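Aspergillopepsin II heavy chain (Aspergillus niger var. macrosporus, PDB 1Y43) forms, together with a separate light chain, an acid-acting glutamic endopeptidase of the peptidase G1 family that hydrolyses peptide bonds within proteins. Local coordinates at residues W107-F112 / V127-A132; A9-D14 / I63-E68; T25-C30 / Y38-E43. All coordinates share one frame; numbering follows the deposited sequence.

Contact 1 of 3, residues W107-F112 / V127-A132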
loop_
_atom_site.group_PDB
_atom_site.type_symbol
_atom_site.label_atom_id
_atom_site.label_comp_id
_atom_site.label_asym_id
_atom_site.label_seq_id
_atom_site.Cartn_x
_atom_site.Cartn_y
_atom_site.Cartn_z
ATOM N N TRP B 107 4.518 -2.595 -3.174
ATOM C CA TRP B 107 4.008 -1.231 -3.343
ATOM C C TRP B 107 2.698 -1.501 -4.073
ATOM O O TRP B 107 2.705 -1.890 -5.248
ATOM C CB TRP B 107 4.966 -0.412 -4.215
ATOM C CG TRP B 107 6.339 -0.274 -3.608
ATOM C CD1 TRP B 107 6.769 0.717 -2.774
ATOM C CD2 TRP B 107 7.439 -1.188 -3.766
ATOM N NE1 TRP B 107 8.078 0.464 -2.401
ATOM C CE2 TRP B 107 8.508 -0.680 -2.991
ATOM C CE3 TRP B 107 7.615 -2.377 -4.486
ATOM C CZ2 TRP B 107 9.750 -1.342 -2.914
ATOM C CZ3 TRP B 107 8.849 -3.030 -4.406
ATOM C CH2 TRP B 107 9.897 -2.506 -3.624
ATOM N N ILE B 108 1.575 -1.263 -3.393
ATOM C CA ILE B 108 0.270 -1.635 -3.935
ATOM C C ILE B 108 -0.852 -0.595 -3.881
ATOM O O ILE B 108 -0.894 0.235 -2.980
ATOM C CB ILE B 108 -0.249 -2.882 -3.119
ATOM C CG1 ILE B 108 0.738 -4.060 -3.214
ATOM C CG2 ILE B 108 -1.653 -3.304 -3.545
ATOM C CD1 ILE B 108 0.821 -4.713 -4.593
ATOM N N VAL B 109 -1.698 -0.617 -4.920
ATOM C CA VAL B 109 -2.917 0.179 -4.977
ATOM C C VAL B 109 -3.978 -0.941 -4.942
ATOM O O VAL B 109 -3.987 -1.849 -5.784
ATOM C CB VAL B 109 -3.039 1.038 -6.252
ATOM C CG1 VAL B 109 -4.420 1.665 -6.319
ATOM C CG2 VAL B 109 -1.991 2.147 -6.239
ATOM N N GLU B 110 -4.850 -0.890 -3.950
ATOM C CA GLU B 110 -5.830 -1.945 -3.756
ATOM C C GLU B 110 -7.295 -1.548 -3.764
ATOM O O GLU B 110 -7.659 -0.421 -3.406
ATOM C CB GLU B 110 -5.526 -2.636 -2.421
ATOM C CG GLU B 110 -6.552 -3.674 -1.982
ATOM C CD GLU B 110 -6.213 -4.352 -0.659
ATOM O OE1 GLU B 110 -5.137 -4.106 -0.084
ATOM O OE2 GLU B 110 -7.040 -5.150 -0.193
ATOM N N ASP B 111 -8.123 -2.493 -4.207
ATOM C CA ASP B 111 -9.566 -2.328 -4.163
ATOM C C ASP B 111 -9.875 -3.186 -2.923
ATOM O O ASP B 111 -9.885 -4.416 -2.994
ATOM C CB ASP B 111 -10.231 -2.918 -5.416
ATOM C CG ASP B 111 -11.743 -2.701 -5.426
ATOM O OD1 ASP B 111 -12.269 -2.118 -4.453
ATOM O OD2 ASP B 111 -12.409 -3.106 -6.393
ATOM N N PHE B 112 -10.043 -2.539 -1.775
ATOM C CA PHE B 112 -10.270 -3.257 -0.523
ATOM C C PHE B 112 -11.688 -3.787 -0.290
ATOM O O PHE B 112 -12.642 -3.337 -0.915
ATOM C CB PHE B 112 -9.784 -2.407 0.660
ATOM C CG PHE B 112 -10.435 -1.049 0.769
ATOM C CD1 PHE B 112 -11.628 -0.900 1.465
ATOM C CD2 PHE B 112 -9.840 0.086 0.203
ATOM C CE1 PHE B 112 -12.218 0.351 1.622
ATOM C CE2 PHE B 112 -10.421 1.344 0.354
ATOM C CZ PHE B 112 -11.617 1.479 1.062
ATOM N N VAL B 127 -1.093 6.722 -9.725
ATOM C CA VAL B 127 -0.358 6.820 -8.467
ATOM C C VAL B 127 1.054 6.348 -8.783
ATOM O O VAL B 127 1.240 5.286 -9.382
ATOM C CB VAL B 127 -0.943 5.913 -7.344
ATOM C CG1 VAL B 127 0.010 5.860 -6.159
ATOM C CG2 VAL B 127 -2.299 6.438 -6.882
ATOM N N THR B 128 2.043 7.162 -8.443
ATOM C CA THR B 128 3.426 6.773 -8.661
ATOM C C THR B 128 4.177 6.770 -7.337
ATOM O O THR B 128 4.153 7.757 -6.597
ATOM C CB THR B 128 4.184 7.731 -9.627
ATOM O OG1 THR B 128 3.574 7.705 -10.921
ATOM C CG2 THR B 128 5.643 7.300 -9.763
ATOM N N PHE B 129 4.755 5.625 -7.006
ATOM C CA PHE B 129 5.577 5.493 -5.813
ATOM C C PHE B 129 7.003 5.793 -6.282
ATOM O O PHE B 129 7.491 5.144 -7.213
ATOM C CB PHE B 129 5.570 4.056 -5.299
ATOM C CG PHE B 129 4.258 3.604 -4.713
ATOM C CD1 PHE B 129 3.299 2.973 -5.506
ATOM C CD2 PHE B 129 4.020 3.732 -3.352
ATOM C CE1 PHE B 129 2.114 2.460 -4.934
ATOM C CE2 PHE B 129 2.843 3.223 -2.778
ATOM C CZ PHE B 129 1.899 2.591 -3.568
ATOM N N THR B 130 7.643 6.798 -5.709
ATOM C CA THR B 130 9.022 7.102 -6.057
ATOM C C THR B 130 9.845 6.707 -4.843
ATOM O O THR B 130 9.304 6.470 -3.758
ATOM C CB THR B 130 9.240 8.589 -6.362
ATOM O OG1 THR B 130 8.832 9.385 -5.240
ATOM C CG2 THR B 130 8.458 8.990 -7.613
ATOM N N ASN B 131 11.162 6.652 -5.025
ATOM C CA ASN B 131 12.072 6.253 -3.952
ATOM C C ASN B 131 11.546 4.928 -3.364
ATOM O O ASN B 131 11.475 4.745 -2.140
ATOM C CB ASN B 131 12.163 7.356 -2.890
ATOM C CG ASN B 131 12.825 8.623 -3.418
ATOM O OD1 ASN B 131 13.944 8.592 -3.922
ATOM N ND2 ASN B 131 12.127 9.737 -3.322
ATOM N N ALA B 132 11.124 4.045 -4.264
ATOM C CA ALA B 132 10.583 2.732 -3.925
ATOM C C ALA B 132 11.743 1.795 -3.645
ATOM O O ALA B 132 12.406 1.323 -4.575
ATOM C CB ALA B 132 9.741 2.216 -5.074
#

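Contact 2 of 3, residues A9-D14 / I63-E68. With SO4 (sulfate ion), chain G.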
loop_
_atom_site.group_PDB
_atom_site.type_symbol
_atom_site.label_atom_id
_atom_site.label_comp_id
_atom_site.label_asym_id
_atom_site.label_seq_id
_atom_site.Cartn_x
_atom_site.Cartn_y
_atom_site.Cartn_z
ATOM N N ALA B 9 -3.567 2.993 -1.253
ATOM C CA ALA B 9 -2.193 2.840 -1.711
ATOM C C ALA B 9 -1.412 2.555 -0.438
ATOM O O ALA B 9 -1.564 3.264 0.566
ATOM C CB ALA B 9 -1.685 4.120 -2.356
ATOM N N TRP B 10 -0.569 1.535 -0.475
ATOM C CA TRP B 10 0.207 1.169 0.696
ATOM C C TRP B 10 1.492 0.423 0.351
ATOM O O TRP B 10 1.692 0.014 -0.789
ATOM C CB TRP B 10 -0.661 0.289 1.620
ATOM C CG TRP B 10 -1.311 -0.889 0.951
ATOM C CD1 TRP B 10 -2.546 -0.922 0.356
ATOM C CD2 TRP B 10 -0.794 -2.226 0.870
ATOM N NE1 TRP B 10 -2.828 -2.193 -0.074
ATOM C CE2 TRP B 10 -1.771 -3.013 0.227
ATOM C CE3 TRP B 10 0.400 -2.831 1.285
ATOM C CZ2 TRP B 10 -1.596 -4.384 -0.008
ATOM C CZ3 TRP B 10 0.573 -4.201 1.048
ATOM C CH2 TRP B 10 -0.421 -4.956 0.409
ATOM N N VAL B 11 2.389 0.323 1.331
ATOM C CA VAL B 11 3.602 -0.472 1.176
ATOM C C VAL B 11 3.500 -1.527 2.271
ATOM O O VAL B 11 2.865 -1.306 3.326
ATOM C CB VAL B 11 4.925 0.337 1.348
ATOM C CG1 VAL B 11 5.047 1.364 0.256
ATOM C CG2 VAL B 11 5.016 0.957 2.737
ATOM N N GLY B 12 4.085 -2.681 2.022
ATOM C CA GLY B 12 4.007 -3.722 3.019
ATOM C C GLY B 12 4.960 -4.874 2.823
ATOM O O GLY B 12 5.691 -4.946 1.828
ATOM N N ILE B 13 5.009 -5.715 3.850
ATOM C CA ILE B 13 5.816 -6.923 3.864
ATOM C C ILE B 13 4.840 -8.107 3.968
ATOM O O ILE B 13 3.925 -8.098 4.802
ATOM C CB ILE B 13 6.772 -6.939 5.082
ATOM C CG1 ILE B 13 7.797 -5.803 4.940
ATOM C CG2 ILE B 13 7.474 -8.299 5.204
ATOM C CD1 ILE B 13 8.738 -5.646 6.135
ATOM N N ASP B 14 5.022 -9.077 3.074
ATOM C CA ASP B 14 4.238 -10.306 3.021
ATOM C C ASP B 14 2.803 -10.179 2.542
ATOM O O ASP B 14 2.383 -9.107 2.101
ATOM C CB ASP B 14 4.348 -11.062 4.350
ATOM C CG ASP B 14 5.774 -11.538 4.617
ATOM O OD1 ASP B 14 6.489 -11.838 3.644
ATOM O OD2 ASP B 14 6.179 -11.599 5.793
ATOM N N ILE B 63 3.344 12.089 0.457
ATOM C CA ILE B 63 3.354 11.178 1.579
ATOM C C ILE B 63 4.493 10.177 1.463
ATOM O O ILE B 63 4.812 9.725 0.359
ATOM C CB ILE B 63 2.032 10.368 1.600
ATOM C CG1 ILE B 63 0.829 11.312 1.644
ATOM C CG2 ILE B 63 2.008 9.382 2.748
ATOM C CD1 ILE B 63 0.802 12.283 2.809
ATOM N N LYS B 64 5.148 9.878 2.578
ATOM C CA LYS B 64 6.197 8.861 2.588
ATOM C C LYS B 64 5.732 7.795 3.575
ATOM O O LYS B 64 5.416 8.105 4.729
ATOM C CB LYS B 64 7.547 9.435 3.029
ATOM C CG LYS B 64 8.660 8.401 3.038
ATOM C CD LYS B 64 10.002 9.037 3.338
ATOM C CE LYS B 64 11.116 8.001 3.432
ATOM N NZ LYS B 64 12.372 8.631 3.955
ATOM N N VAL B 65 5.608 6.564 3.104
ATOM C CA VAL B 65 5.183 5.464 3.962
ATOM C C VAL B 65 6.311 4.453 4.126
ATOM O O VAL B 65 7.011 4.120 3.163
ATOM C CB VAL B 65 3.920 4.743 3.413
ATOM C CG1 VAL B 65 2.690 5.608 3.627
ATOM C CG2 VAL B 65 4.085 4.396 1.925
ATOM N N THR B 66 6.424 3.903 5.331
ATOM C CA THR B 66 7.471 2.943 5.642
ATOM C C THR B 66 7.016 1.893 6.646
ATOM O O THR B 66 6.348 2.230 7.627
ATOM C CB THR B 66 8.661 3.676 6.318
ATOM O OG1 THR B 66 9.142 4.712 5.456
ATOM C CG2 THR B 66 9.788 2.713 6.662
ATOM N N VAL B 67 7.325 0.628 6.373
ATOM C CA VAL B 67 7.077 -0.445 7.343
ATOM C C VAL B 67 8.455 -1.062 7.602
ATOM O O VAL B 67 9.296 -1.151 6.703
ATOM C CB VAL B 67 6.086 -1.560 6.888
ATOM C CG1 VAL B 67 4.661 -1.020 6.829
ATOM C CG2 VAL B 67 6.508 -2.197 5.580
ATOM N N GLU B 68 8.701 -1.430 8.852
ATOM C CA GLU B 68 9.965 -2.027 9.260
ATOM C C GLU B 68 9.656 -3.177 10.213
ATOM O O GLU B 68 8.795 -3.052 11.088
ATOM C CB GLU B 68 10.822 -0.990 9.990
ATOM C CG GLU B 68 11.327 0.167 9.122
ATOM C CD GLU B 68 12.113 1.218 9.925
ATOM O OE1 GLU B 68 12.409 0.967 11.125
ATOM O OE2 GLU B 68 12.437 2.302 9.366
HETATM S S SO4 G . 12.533 11.401 6.258
HETATM O O1 SO4 G . 11.846 12.550 6.978
HETATM O O2 SO4 G . 12.325 11.564 4.770
HETATM O O3 SO4 G . 14.018 11.411 6.567
HETATM O O4 SO4 G . 11.933 10.091 6.710
#

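Contact 3 of 3, residues T25-C30 / Y38-E43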
loop_
_atom_site.group_PDB
_atom_site.type_symbol
_atom_site.label_atom_id
_atom_site.label_comp_id
_atom_site.label_asym_id
_atom_site.label_seq_id
_atom_site.Cartn_x
_atom_site.Cartn_y
_atom_site.Cartn_z
ATOM N N THR B 25 0.968 -0.275 5.741
ATOM C CA THR B 25 0.520 1.048 6.143
ATOM C C THR B 25 0.268 1.841 4.874
ATOM O O THR B 25 0.969 1.666 3.864
ATOM C CB THR B 25 1.532 1.755 7.072
ATOM O OG1 THR B 25 0.880 2.850 7.733
ATOM C CG2 THR B 25 2.736 2.302 6.285
ATOM N N GLY B 26 -0.758 2.684 4.898
ATOM C CA GLY B 26 -1.068 3.456 3.717
ATOM C C GLY B 26 -2.167 4.473 3.903
ATOM O O GLY B 26 -2.507 4.857 5.022
ATOM N N VAL B 27 -2.758 4.859 2.779
ATOM C CA VAL B 27 -3.789 5.877 2.750
ATOM C C VAL B 27 -4.960 5.443 1.884
ATOM O O VAL B 27 -4.760 4.785 0.859
ATOM C CB VAL B 27 -3.204 7.169 2.122
ATOM C CG1 VAL B 27 -4.291 8.204 1.915
ATOM C CG2 VAL B 27 -2.083 7.728 3.001
ATOM N N ASP B 28 -6.176 5.744 2.339
ATOM C CA ASP B 28 -7.398 5.454 1.580
ATOM C C ASP B 28 -7.870 6.762 0.964
ATOM O O ASP B 28 -7.701 7.827 1.566
ATOM C CB ASP B 28 -8.538 4.985 2.494
ATOM C CG ASP B 28 -8.421 3.532 2.911
ATOM O OD1 ASP B 28 -7.550 2.814 2.422
ATOM O OD2 ASP B 28 -9.238 3.097 3.738
ATOM N N PHE B 29 -8.386 6.701 -0.254
ATOM C CA PHE B 29 -8.947 7.895 -0.893
ATOM C C PHE B 29 -10.328 7.518 -1.385
ATOM O O PHE B 29 -10.478 6.533 -2.100
ATOM C CB PHE B 29 -8.123 8.448 -2.078
ATOM C CG PHE B 29 -6.989 7.578 -2.518
ATOM C CD1 PHE B 29 -5.748 7.677 -1.900
ATOM C CD2 PHE B 29 -7.147 6.695 -3.588
ATOM C CE1 PHE B 29 -4.668 6.910 -2.338
ATOM C CE2 PHE B 29 -6.080 5.918 -4.044
ATOM C CZ PHE B 29 -4.839 6.028 -3.416
ATOM N N CYS B 30 -11.336 8.257 -0.941
ATOM C CA CYS B 30 -12.710 7.993 -1.338
ATOM C C CYS B 30 -13.410 9.196 -1.933
ATOM O O CYS B 30 -13.130 10.337 -1.564
ATOM C CB CYS B 30 -13.523 7.493 -0.157
ATOM S SG CYS B 30 -12.971 5.918 0.555
ATOM N N TYR B 38 -10.069 11.344 2.845
ATOM C CA TYR B 38 -8.737 10.725 2.869
ATOM C C TYR B 38 -8.374 10.358 4.300
ATOM O O TYR B 38 -8.690 11.105 5.224
ATOM C CB TYR B 38 -7.661 11.708 2.372
ATOM C CG TYR B 38 -7.806 12.176 0.942
ATOM C CD1 TYR B 38 -7.358 11.387 -0.116
ATOM C CD2 TYR B 38 -8.394 13.412 0.643
ATOM C CE1 TYR B 38 -7.490 11.808 -1.437
ATOM C CE2 TYR B 38 -8.535 13.846 -0.683
ATOM C CZ TYR B 38 -8.078 13.037 -1.716
ATOM O OH TYR B 38 -8.193 13.435 -3.035
ATOM N N ASP B 39 -7.700 9.231 4.490
ATOM C CA ASP B 39 -7.273 8.836 5.825
ATOM C C ASP B 39 -6.022 7.965 5.761
ATOM O O ASP B 39 -5.755 7.338 4.731
ATOM C CB ASP B 39 -8.413 8.141 6.597
ATOM C CG ASP B 39 -8.529 6.653 6.308
ATOM O OD1 ASP B 39 -8.086 6.184 5.242
ATOM O OD2 ASP B 39 -9.085 5.930 7.168
ATOM N N ALA B 40 -5.235 7.963 6.828
ATOM C CA ALA B 40 -4.033 7.139 6.891
ATOM C C ALA B 40 -4.331 6.023 7.888
ATOM O O ALA B 40 -5.038 6.242 8.875
ATOM C CB ALA B 40 -2.835 7.975 7.336
ATOM N N TRP B 41 -3.755 4.848 7.666
ATOM C CA TRP B 41 -4.018 3.701 8.528
ATOM C C TRP B 41 -2.838 2.735 8.583
ATOM O O TRP B 41 -1.906 2.834 7.775
ATOM C CB TRP B 41 -5.242 2.945 7.983
ATOM C CG TRP B 41 -5.127 2.588 6.504
ATOM C CD1 TRP B 41 -5.562 3.339 5.444
ATOM C CD2 TRP B 41 -4.446 1.453 5.937
ATOM N NE1 TRP B 41 -5.180 2.750 4.256
ATOM C CE2 TRP B 41 -4.495 1.595 4.528
ATOM C CE3 TRP B 41 -3.790 0.336 6.478
ATOM C CZ2 TRP B 41 -3.915 0.669 3.660
ATOM C CZ3 TRP B 41 -3.212 -0.587 5.610
ATOM C CH2 TRP B 41 -3.280 -0.410 4.215
ATOM N N TYR B 42 -2.877 1.809 9.542
ATOM C CA TYR B 42 -1.845 0.777 9.668
ATOM C C TYR B 42 -2.558 -0.537 9.950
ATOM O O TYR B 42 -3.698 -0.542 10.426
ATOM C CB TYR B 42 -0.853 1.065 10.804
ATOM C CG TYR B 42 -1.478 1.127 12.179
ATOM C CD1 TYR B 42 -1.700 -0.033 12.928
ATOM C CD2 TYR B 42 -1.868 2.355 12.720
ATOM C CE1 TYR B 42 -2.294 0.031 14.181
ATOM C CE2 TYR B 42 -2.460 2.440 13.970
ATOM C CZ TYR B 42 -2.671 1.273 14.694
ATOM O OH TYR B 42 -3.263 1.360 15.932
ATOM N N GLU B 43 -1.887 -1.646 9.674
ATOM C CA GLU B 43 -2.473 -2.948 9.921
ATOM C C GLU B 43 -1.439 -4.046 9.945
ATOM O O GLU B 43 -0.500 -4.048 9.149
ATOM C CB GLU B 43 -3.510 -3.288 8.837
ATOM C CG GLU B 43 -4.081 -4.712 8.965
ATOM C CD GLU B 43 -5.329 -4.954 8.119
ATOM O OE1 GLU B 43 -5.576 -4.212 7.142
ATOM O OE2 GLU B 43 -6.083 -5.886 8.476
#

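Contact 1 of 3, residues W107-F112 / V127-A132
Trp107 and Phe129 meet with CG of each beside the backbone N and anti to the carbonyl carbon (chi1 -62° and -70°). The first atom to arrive at the phenyl ring is the methylene of Trp107: CB stands 4.0 Å from the ring centroid of Phe129, almost straight above its centre, a CH-pi contact. Beyond CB the indole is turned so that its edge points at the same phenyl face, an edge-to-face pair with the five-membered ring centroid of Trp107 5.5 Å from that of Phe129 and the planes at 64°. The rim of the phenyl ring is used too, since Phe129 CZ lies 3.7 Å from Ile108 O, the carbonyl oxygen being near the ring plane. These strands belong to different sheets of a beta sandwich, running roughly antiparallel with axes 8.7 Å apart, and the large flat side chains of Trp107 and Phe129 span that gap. Farther along the strands the valines make a lighter contact: Val109 CG2 rests 4.1 Å from Val127 CB and also approaches the Phe129 ring obliquely. At the other end the chain turns a corner at Asn131, and Ala132 then lies over one face of the indole. Its CB makes a CH-pi contact 3.9 Å from the centroid of the five-membered ring of Trp107, offset toward the rim, and is 3.6 Å from Trp107 NE1; alanine offers a single methyl to the ring face. Trp107 NE1 itself gives its hydrogen to a backbone acceptor of the other protein chain, which also pairs with residues of strand 107-110 in an antiparallel ladder.

Contact 2 of 3, residues A9-D14 / I63-E68
Val11 and Val65 form the tight part of this contact. Both methyls of Val11 reach the same branch of Val65: CG1 lies 3.6 Å and CG2 3.7 Å from Val65 CG2. A chi1 of -74° puts CG1 of Val65 beside the backbone N, anti to the carbonyl carbon, and leaves CG2 between N and the carbonyl carbon. Val67 continues the row less closely, its CG2 lying 3.9 Å from Gly12 CA while its CG1 faces the carbonyl oxygen of Val11. Glycine suits this place because Gly12 CA lies in the plane of the Trp10 ring, at its edge, and a side chain here would run into Trp10 CZ3. At the end of strand 9-13, Ile13 and Val67 slide past each other in opposite directions, touching through Ile13 CG1 and Val67 CG2, again at 3.9 Å. The reverse side of strand 63-68 is polar and partly exposed. There Lys64, fully extended, carries NZ to a sulfate ion, 3.0 Å from O2 and with a weak bond to O4; the ion probably came from the crystallisation liquor. Thr66 OG1 bonds to a polar side chain of the other protein chain, whose strand pairs with 63-68. The two strands run nearly parallel, 19° apart, in separate sheets, and their valine and isoleucine side chains fill the apolar layer between the sheets of a beta sandwich.

Contact 3 of 3, residues T25-C30 / Y38-E43
Trp41 O is gripped by two donors at one end of this antiparallel beta hairpin: Thr25 OG1 at 2.8 Å and Gly26 N at 3.1 Å come from opposite faces of the carbonyl plane. Trp41 N returns a bond to Gly26 O, and Asp28 and Asp39 repeat the reciprocal pairing farther along. CG of Trp41 is lodged between its backbone N and carbonyl carbon (chi1 52°). The indole lies over the backbone at Thr25-Gly26, with Gly26 N 3.8 Å above its plane, over the centre. A CB on Gly26 would point to the indole's side and fit tightly, 3.3 Å from Trp41 CZ2; Gly26 CA makes a CH-pi contact instead. The indole also meets the ring of Trp10, on strand 4-13 beyond 22-32. Asp28 and Asp39 point the same way on the indole's side of the sheet, Asp28 OD2 only 3.6 Å from Asp39 OD1, which may favour protonation of one of them. Farther out, Cys30 is joined by disulfide to Cys6, and Tyr38 OH bonds to the backbone of the other protein chain. The face that carries Val27 and Ala40 closes with Tyr38 laid against its partner, CE1 3.5 Å from Phe29 CB.

Contacts 1 and 2 join different sheets and hold by apolar and aromatic packing, without cross-segment hydrogen bonds, using aromatic rings and an alanine methyl in the first, valine branches in the second; contact 3 lies within one sheet and is built on backbone hydrogen bonds. All three are largely buried, but contact 3 has more partly exposed residues, including its acidic pair. Each has at least one segment in one mixed sheet, and contact 3 has both; there strand 4-13 lies between the strands carrying 107-112 and 25-30: Trp10 N pairs with Ile108 O, and Val27 N with Ala9 O. Trp107 of contact 1 packs on Val11 of contact 2, making their two apolar layers continuous, while Phe112 reaches Asp28 of contact 3.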